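PDB 4ZGS: putative D-lactate dehydrogenase from Chlamydomonas reinhardtii, which acts as the pyruvate reductase of the algal chloroplast, probably forming D-lactate from pyruvate with a nicotinamide cofactor during fermentation. Local coordinates for residues A[135-138]-A[139-143]; A[151-154]-A[155-158]; A[158-162]-A[163-167]. All coordinates share one frame; numbering follows the deposited sequence.

How the contacts relate
Three local contacts follow one another along two consecutive helices. From the N terminus, contact 1 comes first, covering the opening turns of helix 136-151 beside the bound NAD. Contact 2 lies where that helix ends and helix 154-163 begins, its centre about 21 Å from that of contact 1. Contact 3 takes over at Tyr158, which it shares with contact 2, and turns the end of helix 154-163 into the loop leading to strand 180-184 of the nucleotide-binding sheet. None of them encloses a long loop; they run in series, without nesting or crossing. All three also meet the second subunit, so this helical pair lines the interface with it in the four-chain assembly.

Contact 1 (A[135-138]-A[139-143]); sequences SPES and VAEHA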
# COMPACT_ATOMS: atom_id res chain seq x y z
N SER A 135 -11.76 -19.86 -21.62
CA SER A 135 -12.26 -20.87 -20.68
C SER A 135 -13.23 -20.29 -19.67
O SER A 135 -12.85 -19.46 -18.87
CB SER A 135 -11.13 -21.53 -19.89
OG SER A 135 -10.12 -22.05 -20.72
N PRO A 136 -14.47 -20.74 -19.69
CA PRO A 136 -15.54 -20.17 -18.87
C PRO A 136 -15.26 -20.41 -17.38
O PRO A 136 -15.76 -19.67 -16.53
CB PRO A 136 -16.79 -20.93 -19.34
CG PRO A 136 -16.26 -22.20 -19.95
CD PRO A 136 -14.95 -21.82 -20.57
N GLU A 137 -14.47 -21.43 -17.08
CA GLU A 137 -14.01 -21.64 -15.71
C GLU A 137 -13.18 -20.48 -15.19
O GLU A 137 -13.31 -20.11 -14.02
CB GLU A 137 -13.19 -22.92 -15.59
CG GLU A 137 -14.00 -24.16 -15.56
CD GLU A 137 -14.31 -24.64 -16.93
OE1 GLU A 137 -13.98 -23.90 -17.89
OE2 GLU A 137 -14.93 -25.74 -17.02
N SER A 138 -12.30 -19.94 -16.03
CA SER A 138 -11.41 -18.85 -15.59
C SER A 138 -12.21 -17.69 -15.05
O SER A 138 -11.92 -17.20 -13.96
CB SER A 138 -10.51 -18.37 -16.72
OG SER A 138 -9.43 -19.26 -16.92
N VAL A 139 -13.20 -17.27 -15.83
CA VAL A 139 -14.01 -16.10 -15.50
C VAL A 139 -14.89 -16.39 -14.30
O VAL A 139 -14.88 -15.64 -13.31
CB VAL A 139 -14.85 -15.65 -16.75
CG1 VAL A 139 -15.74 -14.47 -16.45
CG2 VAL A 139 -13.93 -15.33 -17.92
N ALA A 140 -15.57 -17.54 -14.31
CA ALA A 140 -16.46 -17.92 -13.20
C ALA A 140 -15.65 -18.06 -11.91
O ALA A 140 -16.08 -17.63 -10.88
CB ALA A 140 -17.19 -19.21 -13.49
N GLU A 141 -14.48 -18.68 -11.96
CA GLU A 141 -13.67 -18.77 -10.77
C GLU A 141 -13.20 -17.36 -10.30
O GLU A 141 -12.86 -17.18 -9.15
CB GLU A 141 -12.46 -19.68 -11.01
CG GLU A 141 -12.87 -21.14 -11.25
CD GLU A 141 -11.70 -22.08 -11.49
OE1 GLU A 141 -10.53 -21.63 -11.45
OE2 GLU A 141 -11.96 -23.28 -11.70
N HIS A 142 -13.17 -16.37 -11.19
CA HIS A 142 -12.70 -15.07 -10.74
C HIS A 142 -13.74 -14.34 -9.90
O HIS A 142 -13.42 -13.76 -8.87
CB HIS A 142 -12.29 -14.21 -11.93
CG HIS A 142 -11.56 -12.97 -11.53
ND1 HIS A 142 -10.23 -13.00 -11.15
CD2 HIS A 142 -11.94 -11.67 -11.49
CE1 HIS A 142 -9.84 -11.77 -10.86
NE2 HIS A 142 -10.86 -10.95 -11.05
N ALA A 143 -14.99 -14.37 -10.35
CA ALA A 143 -16.09 -13.84 -9.57
C ALA A 143 -16.18 -14.52 -8.19
O ALA A 143 -16.45 -13.87 -7.16
CB ALA A 143 -17.38 -14.01 -10.32
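Glu137 and Glu141 sit one helical turn apart, and their two acidic side chains leave the backbone in the same way before parting company. Each has CG anti to its own carbonyl carbon, but the chain of Glu137 bends (chi2 86°), whereas that of Glu141 runs straight on beyond CG. The extended chain of Glu141 brings OE2 alongside the root of Glu137, 4.1 Å from its CB, while the bend carries the other carboxylate off, leaving Glu137 OE1 and Glu141 OE2 6.5 Å apart. A salt bridge from Glu137 to Arg177 of the second subunit would probably ease the repulsion between these like charges, and the backbone N of Met176 of that subunit holds Glu141 OE1. The stem of Glu141 meanwhile passes beside the carbonyl of the preceding turn, with CB 3.2 Å from Glu137 O. The backbone N of Glu141 donates to Glu137 O at 2.8 Å. One residue earlier, Ala140 N donates to Pro136 O at 3.1 Å.

These are the opening turns of helix 136-151, which follows the last strand of the five-stranded sheet and lies against helix 188-200 of the Rossmann-type NAD-binding domain. On that side the Ala140 methyl lies beside the carbonyl of Pro136, CB 3.4 Å from Pro136 O, and packs on Gln192. The Val139 side chain packs on Ile189, an NAD-binding residue, and comes within about 5 Å of the cofactor.

Round the helix, of the His142 side chain CB alone comes near Ser138 O (3.6 Å); the ring leads away to bond through NE2 with Thr333 OG1. Ser138 turns its hydroxyl to Glu175 of the second subunit, and Ser138 O, weakly bonded by His142 N, also accepts from Arg152 of that subunit.

Contact 2 (A[151-154]-A[155-158]); sequences NRHL and TDAY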
# COMPACT_ATOMS: atom_id res chain seq x y z
N ASN A 151 -15.68 -11.52 1.47
CA ASN A 151 -16.22 -12.17 2.64
C ASN A 151 -15.25 -12.15 3.80
O ASN A 151 -15.64 -12.02 4.95
CB ASN A 151 -16.59 -13.62 2.34
CG ASN A 151 -17.97 -13.76 1.79
OD1 ASN A 151 -18.79 -12.85 1.89
ND2 ASN A 151 -18.25 -14.92 1.24
N ARG A 152 -14.00 -12.41 3.47
CA ARG A 152 -12.98 -12.56 4.49
C ARG A 152 -12.08 -11.35 4.61
O ARG A 152 -11.07 -11.43 5.30
CB ARG A 152 -12.19 -13.83 4.24
CG ARG A 152 -13.11 -15.08 4.16
CD ARG A 152 -14.08 -15.16 5.38
NE ARG A 152 -13.41 -15.56 6.62
CZ ARG A 152 -13.44 -16.79 7.14
NH1 ARG A 152 -14.12 -17.77 6.53
NH2 ARG A 152 -12.77 -17.04 8.28
N HIS A 153 -12.41 -10.26 3.91
CA HIS A 153 -11.62 -9.02 3.99
C HIS A 153 -10.16 -9.29 3.74
O HIS A 153 -9.29 -8.75 4.45
CB HIS A 153 -11.76 -8.32 5.39
CG HIS A 153 -13.15 -7.91 5.75
ND1 HIS A 153 -13.71 -6.72 5.34
CD2 HIS A 153 -14.10 -8.53 6.50
CE1 HIS A 153 -14.94 -6.62 5.81
NE2 HIS A 153 -15.20 -7.71 6.52
N LEU A 154 -9.86 -10.10 2.74
CA LEU A 154 -8.47 -10.45 2.44
C LEU A 154 -7.59 -9.24 2.04
O LEU A 154 -6.42 -9.21 2.41
CB LEU A 154 -8.40 -11.52 1.34
CG LEU A 154 -9.01 -12.89 1.65
CD1 LEU A 154 -8.60 -13.92 0.55
CD2 LEU A 154 -8.60 -13.39 3.01
N THR A 155 -8.11 -8.25 1.29
CA THR A 155 -7.21 -7.15 0.91
C THR A 155 -6.84 -6.28 2.13
O THR A 155 -5.66 -6.05 2.38
CB THR A 155 -7.80 -6.25 -0.22
OG1 THR A 155 -8.98 -5.56 0.23
CG2 THR A 155 -8.11 -7.10 -1.49
N ASP A 156 -7.83 -5.86 2.92
CA ASP A 156 -7.54 -5.23 4.21
C ASP A 156 -6.54 -6.05 5.03
O ASP A 156 -5.58 -5.50 5.56
CB ASP A 156 -8.82 -5.02 5.03
CG ASP A 156 -9.78 -4.02 4.41
OD1 ASP A 156 -9.49 -3.51 3.30
OD2 ASP A 156 -10.84 -3.77 5.03
N ALA A 157 -6.77 -7.36 5.15
CA ALA A 157 -5.93 -8.15 6.04
C ALA A 157 -4.49 -8.17 5.61
O ALA A 157 -3.58 -8.03 6.41
CB ALA A 157 -6.45 -9.55 6.13
N TYR A 158 -4.29 -8.36 4.31
CA TYR A 158 -2.97 -8.43 3.73
C TYR A 158 -2.19 -7.15 4.04
O TYR A 158 -1.03 -7.21 4.45
CB TYR A 158 -3.07 -8.68 2.22
CG TYR A 158 -1.73 -8.68 1.52
CD1 TYR A 158 -0.82 -9.73 1.72
CD2 TYR A 158 -1.38 -7.65 0.68
CE1 TYR A 158 0.42 -9.72 1.10
CE2 TYR A 158 -0.15 -7.65 0.04
CZ TYR A 158 0.74 -8.69 0.26
OH TYR A 158 1.96 -8.67 -0.37
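The imidazole of His153 and the carboxylate of Asp156 are the two flat groups that meet here, their planes only 27° apart. OD2 of Asp156 approaches the ring obliquely, 4.1 Å from ND1 of His153, too long for a hydrogen bond or an ion pair, although a negative group at this distance would probably make protonation of the imidazole easier. The two side chains cross obliquely as well. The ring also packs against Pro310 of the third subunit, while Asp156 leans on Leu171 of its own chain.

The backbone carries the hydrogen bonds of this turn. His153 O accepts Ala157 N at 3.0 Å, with the donor in the carbonyl plane, and the methyl of Ala157 tucks in beside it, CB 3.4 Å from His153 O. One residue on, Leu154 O takes Tyr158 N at 3.0 Å. Tyr158 CB comes within 3.4 Å of Leu154 O, but with CG anti to the backbone N (chi1 176°) its ring swings away to pack on Leu331 of the second subunit. Leu154 likewise turns outward, to Ala149 of that subunit, and Arg152 reaches across to the carbonyls of Thr336 and Ala337 there.

His153 works for two helices at once. It occupies the N-cap position of helix 154-163 and, with its positive phi of 52°, is the C-prime residue of a Schellman motif closing helix 136-151, in which Leu154 N bonds to Ala149 O and His153 N to Leu150 O.

Contact 3 (A[158-162]-A[163-167]); sequences YIRVR and MGNYS
At Gly164, whose phi is positive (98°), the backbone leaves helix 154-163 through a Schellman motif: Asn165 N returns to Arg160 O at 2.7 Å, and Gly164 N makes a weak bond to Val161 O.

Across this turn Arg160 and Asn165 run side by side, pointing the same way. Asn165 ND2 lies over one face of the guanidinium, 3.7 Å from Arg160 NH1, which itself bonds to Ser169 O; the amide and guanidinium planes are 21° apart. The other end of the amide is gripped twice: Asn165 OD1 accepts Ser167 N at 2.9 Å, forming an Asx turn, and Ser167 OG at 2.8 Å, the latter on a lone pair.

Tyr166 crosses Val161 at about a right angle, CE1 3.8 Å from Val161 CG1, and turns its edge to Val161 O; its hydroxyl bonds to Arg322 of the second subunit. Within the last turn of the helix, Met163 SD rests 4.2 Å from Ile159 CG2, and both residues pack on Met163 of the fourth subunit. The bent chain of Arg162 lays CG over one face of the Tyr158 ring and brings NH1 round to Tyr158 OH at 2.7 Å.

Helix 154-163 follows helix 136-151, and from its end the loop leads to strand 180-184, an inner strand of the six-stranded parallel sheet of the Rossmann-type domain.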
# COMPACT_ATOMS: atom_id res chain seq x y z
N TYR A 158 -4.29 -8.36 4.31
CA TYR A 158 -2.97 -8.43 3.73
C TYR A 158 -2.19 -7.15 4.04
O TYR A 158 -1.03 -7.21 4.45
CB TYR A 158 -3.07 -8.68 2.22
CG TYR A 158 -1.73 -8.68 1.52
CD1 TYR A 158 -0.82 -9.73 1.72
CD2 TYR A 158 -1.38 -7.65 0.68
CE1 TYR A 158 0.42 -9.72 1.10
CE2 TYR A 158 -0.15 -7.65 0.04
CZ TYR A 158 0.74 -8.69 0.26
OH TYR A 158 1.96 -8.67 -0.37
N ILE A 159 -2.84 -6.00 3.85
CA ILE A 159 -2.16 -4.70 4.00
C ILE A 159 -1.72 -4.39 5.43
O ILE A 159 -0.59 -3.94 5.69
CB ILE A 159 -3.04 -3.54 3.51
CG1 ILE A 159 -3.19 -3.63 1.98
CG2 ILE A 159 -2.43 -2.19 3.93
CD1 ILE A 159 -4.27 -2.74 1.40
N ARG A 160 -2.64 -4.63 6.36
CA ARG A 160 -2.38 -4.49 7.78
C ARG A 160 -1.27 -5.41 8.20
O ARG A 160 -0.38 -4.99 8.95
CB ARG A 160 -3.59 -4.84 8.58
CG ARG A 160 -4.79 -4.00 8.38
CD ARG A 160 -5.85 -4.77 9.15
NE ARG A 160 -7.07 -4.05 9.36
CZ ARG A 160 -7.73 -4.09 10.49
NH1 ARG A 160 -7.25 -4.80 11.52
NH2 ARG A 160 -8.85 -3.40 10.58
N VAL A 161 -1.34 -6.68 7.79
CA VAL A 161 -0.29 -7.61 8.17
C VAL A 161 1.05 -7.13 7.64
O VAL A 161 2.06 -7.26 8.33
CB VAL A 161 -0.54 -9.07 7.68
CG1 VAL A 161 0.67 -9.96 8.05
CG2 VAL A 161 -1.78 -9.64 8.34
N ARG A 162 1.05 -6.55 6.43
CA ARG A 162 2.27 -5.99 5.84
C ARG A 162 2.82 -4.79 6.62
O ARG A 162 4.04 -4.66 6.76
CB ARG A 162 2.06 -5.60 4.38
CG ARG A 162 1.92 -6.81 3.46
CD ARG A 162 3.28 -7.43 3.14
NE ARG A 162 4.31 -6.51 2.65
CZ ARG A 162 4.53 -6.23 1.36
NH1 ARG A 162 3.78 -6.80 0.42
NH2 ARG A 162 5.49 -5.37 1.01
N MET A 163 1.92 -3.93 7.13
CA MET A 163 2.32 -2.80 7.98
C MET A 163 2.73 -3.27 9.37
O MET A 163 3.47 -2.57 10.06
CB MET A 163 1.20 -1.79 8.11
CG MET A 163 0.66 -1.25 6.80
SD MET A 163 -0.68 -0.05 7.08
CE MET A 163 -1.46 -0.73 8.54
N GLY A 164 2.26 -4.45 9.77
CA GLY A 164 2.52 -4.95 11.12
C GLY A 164 1.36 -4.72 12.07
O GLY A 164 1.54 -4.68 13.30
N ASN A 165 0.17 -4.50 11.53
CA ASN A 165 -1.04 -4.54 12.34
C ASN A 165 -1.62 -5.96 12.30
O ASN A 165 -2.14 -6.42 11.27
CB ASN A 165 -2.06 -3.51 11.84
CG ASN A 165 -3.34 -3.54 12.61
OD1 ASN A 165 -3.50 -4.31 13.55
ND2 ASN A 165 -4.28 -2.68 12.23
N TYR A 166 -1.49 -6.69 13.42
CA TYR A 166 -2.02 -8.05 13.49
C TYR A 166 -3.34 -8.14 14.28
O TYR A 166 -3.79 -9.23 14.61
CB TYR A 166 -0.96 -9.01 14.03
CG TYR A 166 0.37 -8.83 13.32
CD1 TYR A 166 0.41 -8.46 11.99
CD2 TYR A 166 1.57 -8.99 13.99
CE1 TYR A 166 1.62 -8.27 11.33
CE2 TYR A 166 2.78 -8.82 13.35
CZ TYR A 166 2.80 -8.45 12.01
OH TYR A 166 4.00 -8.23 11.37
N SER A 167 -3.95 -7.01 14.60
CA SER A 167 -5.23 -7.01 15.32
C SER A 167 -6.42 -7.49 14.46
O SER A 167 -6.34 -7.49 13.21
CB SER A 167 -5.54 -5.62 15.82
OG SER A 167 -5.95 -4.87 14.71